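Local coordinates for protein telomere length regulator taz1 (Schizosaccharomyces pombe, PDB 4ZMI) that binds double-stranded telomeric DNA and regulates telomere length and function, this piece being its helical TRF-family domain, at residues Glu146-Thr155 against Thr203-Phe214. Sequence-based numbering, arbitrary orientation.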
# COMPACT_ATOMS: atom_id res chain seq x y z
N GLU A 146 5.88 -9.82 4.85
CA GLU A 146 5.64 -11.09 5.53
C GLU A 146 4.49 -11.01 6.52
O GLU A 146 3.72 -11.95 6.64
CB GLU A 146 6.88 -11.63 6.22
CG GLU A 146 6.85 -13.13 6.46
CD GLU A 146 6.42 -13.51 7.86
OE1 GLU A 146 6.22 -12.59 8.70
OE2 GLU A 146 6.30 -14.72 8.13
N GLU A 147 4.36 -9.88 7.20
CA GLU A 147 3.22 -9.66 8.09
C GLU A 147 1.87 -9.67 7.36
O GLU A 147 0.91 -10.30 7.83
CB GLU A 147 3.38 -8.36 8.87
CG GLU A 147 2.29 -8.17 9.90
CD GLU A 147 2.41 -9.14 11.08
OE1 GLU A 147 3.54 -9.59 11.37
OE2 GLU A 147 1.37 -9.46 11.73
N LEU A 148 1.78 -8.96 6.23
CA LEU A 148 0.56 -8.96 5.44
C LEU A 148 0.26 -10.39 5.03
O LEU A 148 -0.89 -10.80 4.99
CB LEU A 148 0.70 -8.07 4.20
CG LEU A 148 0.99 -6.62 4.53
CD1 LEU A 148 1.29 -5.82 3.26
CD2 LEU A 148 -0.23 -6.06 5.26
N VAL A 149 1.30 -11.16 4.75
CA VAL A 149 1.08 -12.56 4.37
C VAL A 149 0.46 -13.35 5.53
O VAL A 149 -0.51 -14.09 5.32
CB VAL A 149 2.36 -13.22 3.82
CG1 VAL A 149 2.14 -14.69 3.54
CG2 VAL A 149 2.79 -12.51 2.55
N ILE A 150 0.98 -13.14 6.74
CA ILE A 150 0.43 -13.80 7.93
C ILE A 150 -1.02 -13.39 8.11
O ILE A 150 -1.90 -14.25 8.29
CB ILE A 150 1.16 -13.39 9.23
CG1 ILE A 150 2.66 -13.46 9.07
CG2 ILE A 150 0.72 -14.29 10.35
CD1 ILE A 150 3.17 -14.85 8.85
N ARG A 151 -1.27 -12.08 8.08
CA ARG A 151 -2.60 -11.54 8.30
C ARG A 151 -3.59 -12.15 7.32
O ARG A 151 -4.68 -12.56 7.72
CB ARG A 151 -2.60 -10.00 8.25
CG ARG A 151 -1.85 -9.39 9.46
CD ARG A 151 -1.98 -7.87 9.57
NE ARG A 151 -3.34 -7.45 9.88
CZ ARG A 151 -3.86 -7.47 11.10
NH1 ARG A 151 -3.14 -7.91 12.14
NH2 ARG A 151 -5.12 -7.07 11.30
N TYR A 152 -3.21 -12.26 6.05
CA TYR A 152 -4.12 -12.85 5.08
C TYR A 152 -4.42 -14.30 5.42
O TYR A 152 -5.58 -14.66 5.63
CB TYR A 152 -3.58 -12.78 3.66
CG TYR A 152 -4.56 -13.36 2.68
CD1 TYR A 152 -5.53 -12.56 2.12
CD2 TYR A 152 -4.52 -14.69 2.33
CE1 TYR A 152 -6.44 -13.07 1.22
CE2 TYR A 152 -5.43 -15.22 1.43
CZ TYR A 152 -6.39 -14.40 0.88
OH TYR A 152 -7.31 -14.89 -0.02
N PHE A 153 -3.38 -15.13 5.43
CA PHE A 153 -3.56 -16.58 5.57
C PHE A 153 -3.82 -17.01 6.98
O PHE A 153 -3.90 -18.20 7.24
CB PHE A 153 -2.34 -17.34 5.09
CG PHE A 153 -2.07 -17.17 3.65
CD1 PHE A 153 -0.91 -16.54 3.23
CD2 PHE A 153 -2.97 -17.63 2.72
CE1 PHE A 153 -0.65 -16.38 1.88
CE2 PHE A 153 -2.72 -17.46 1.36
CZ PHE A 153 -1.55 -16.83 0.95
N GLY A 154 -3.91 -16.06 7.90
CA GLY A 154 -4.21 -16.40 9.28
C GLY A 154 -5.70 -16.26 9.54
O GLY A 154 -6.21 -16.71 10.56
N THR A 155 -6.39 -15.64 8.60
CA THR A 155 -7.82 -15.40 8.72
C THR A 155 -8.54 -16.45 7.89
O THR A 155 -8.43 -16.46 6.66
CB THR A 155 -8.16 -13.98 8.22
OG1 THR A 155 -7.43 -13.02 9.01
CG2 THR A 155 -9.67 -13.70 8.31
N THR A 203 4.35 -19.63 4.79
CA THR A 203 3.40 -19.05 5.73
C THR A 203 2.03 -19.75 5.72
O THR A 203 1.38 -19.88 6.76
CB THR A 203 3.27 -17.53 5.50
OG1 THR A 203 4.47 -16.87 5.93
CG2 THR A 203 2.07 -16.96 6.26
N SER A 204 1.59 -20.21 4.55
CA SER A 204 0.32 -20.92 4.44
C SER A 204 0.48 -22.42 4.71
O SER A 204 -0.50 -23.17 4.74
CB SER A 204 -0.31 -20.68 3.08
OG SER A 204 0.63 -20.88 2.04
N ASN A 205 1.72 -22.86 4.89
CA ASN A 205 1.98 -24.24 5.29
C ASN A 205 2.18 -24.36 6.80
O ASN A 205 2.03 -25.44 7.37
CB ASN A 205 3.23 -24.78 4.58
CG ASN A 205 2.92 -25.31 3.19
OD1 ASN A 205 1.83 -25.84 2.95
ND2 ASN A 205 3.88 -25.18 2.28
N SER A 206 2.52 -23.24 7.45
CA SER A 206 2.97 -23.28 8.84
C SER A 206 1.84 -23.22 9.86
O SER A 206 1.01 -22.31 9.82
CB SER A 206 3.99 -22.16 9.12
OG SER A 206 3.34 -20.95 9.46
N PRO A 207 1.80 -24.21 10.78
CA PRO A 207 0.80 -24.22 11.85
C PRO A 207 1.03 -23.06 12.80
O PRO A 207 0.10 -22.63 13.48
CB PRO A 207 1.05 -25.56 12.55
CG PRO A 207 2.46 -25.91 12.24
CD PRO A 207 2.72 -25.36 10.87
N LEU A 208 2.26 -22.56 12.87
CA LEU A 208 2.54 -21.36 13.63
C LEU A 208 2.04 -20.18 12.83
O LEU A 208 2.30 -20.07 11.63
CB LEU A 208 4.05 -21.19 13.88
CG LEU A 208 4.83 -22.25 14.67
CD1 LEU A 208 6.20 -21.71 15.02
CD2 LEU A 208 4.09 -22.70 15.92
N GLN A 209 1.29 -19.31 13.49
CA GLN A 209 0.81 -18.09 12.85
C GLN A 209 1.15 -16.94 13.79
O GLN A 209 0.27 -16.27 14.35
CB GLN A 209 -0.70 -18.19 12.58
CG GLN A 209 -1.17 -17.53 11.28
CD GLN A 209 -0.87 -18.35 10.02
OE1 GLN A 209 -0.28 -17.84 9.06
NE2 GLN A 209 -1.30 -19.61 10.01
N LEU A 210 2.44 -16.73 13.98
CA LEU A 210 2.94 -15.70 14.88
C LEU A 210 2.61 -14.33 14.36
O LEU A 210 3.49 -13.59 13.90
CB LEU A 210 4.45 -15.83 15.02
CG LEU A 210 4.81 -16.91 16.02
CD1 LEU A 210 6.15 -17.49 15.67
CD2 LEU A 210 4.84 -16.31 17.41
N ARG A 211 1.33 -13.99 14.41
CA ARG A 211 0.86 -12.72 13.87
C ARG A 211 1.26 -11.65 14.88
O ARG A 211 1.31 -11.93 16.09
CB ARG A 211 -0.66 -12.78 13.69
CG ARG A 211 -1.34 -11.47 13.42
CD ARG A 211 -2.68 -11.41 14.12
NE ARG A 211 -3.80 -11.62 13.21
CZ ARG A 211 -4.34 -12.81 12.97
NH1 ARG A 211 -3.86 -13.88 13.58
NH2 ARG A 211 -5.35 -12.92 12.12
N ALA A 212 1.59 -10.45 14.41
CA ALA A 212 1.86 -9.37 15.36
C ALA A 212 0.58 -8.78 15.91
O ALA A 212 -0.49 -8.94 15.33
CB ALA A 212 2.72 -8.31 14.75
N SER A 213 0.70 -8.10 17.05
CA SER A 213 -0.43 -7.40 17.61
C SER A 213 -0.78 -6.24 16.69
O SER A 213 0.10 -5.65 16.05
CB SER A 213 -0.06 -6.83 18.97
OG SER A 213 1.09 -6.03 18.84
N PHE A 214 -2.07 -5.93 16.62
CA PHE A 214 -2.56 -4.85 15.78
C PHE A 214 -1.89 -3.50 16.05
O PHE A 214 -1.43 -2.86 15.11
CB PHE A 214 -4.09 -4.74 15.82
CG PHE A 214 -4.65 -3.91 14.70
CD1 PHE A 214 -4.57 -4.35 13.40
CD2 PHE A 214 -5.22 -2.68 14.95
CE1 PHE A 214 -5.07 -3.60 12.35
CE2 PHE A 214 -5.73 -1.92 13.91
CZ PHE A 214 -5.65 -2.38 12.61
O HOH W 1 -0.81 -8.38 12.64
O HOH W 2 4.82 -12.21 11.89
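Helix against loop: the last turns of helix 137-154 pack on the end of helix 192-203 and the linker that follows, where the T203 methyl meets V149 and I150 and, farther along, E147 binds the backbone of A212. At the T203 end the fit is knob-into-hole, T203 sitting among E146, V149, I150 and F153; its CG2 lies 3.5 Å from both V149 CG1 and I150 CD1. The first torsion (chi1 -71°) holds that methyl anti to the T203 backbone N, while OG1 makes a weak hydrogen bond to the T199 carbonyl. Beside it, S204 CB makes a CH-pi contact with F153, 4.0 Å from the ring centroid and only 14° off its normal. Midway, I150 CG2 reaches Q209 CG and R211 CA, both at 3.9 Å, while Q209 CG also touches the CA of G154.

The sole direct hydrogen bond across the interface runs from A212 N to E147 OE2 (2.9 Å, N-H...O 159°), meeting the carboxylate on its syn side. Two waters extend this grip: one joins E147 OE2 to A212 O, the other joins E147 OE1 to the L210 carbonyl, within an inverse gamma turn. Replacing E147 by alanine is likely to leave the A212 amide without its acceptor and both waters without a carboxylate partner. R151 and R211 have guanidinium planes 88° apart, and the nearby carboxylate probably eases their like charges. Further along, R151 NH2 comes within 3.5 Å of F214 CD1, while R151 NE bonds H117.

The linker thus crosses one flank of helix 137-154 on its way from helix 192-203 to helix 214-229. Both neighbours also touch that helix, through I200 against V149 and F153 and through F217 against E147 and R151, and P43 of helix 43-50 touches R151 and F214.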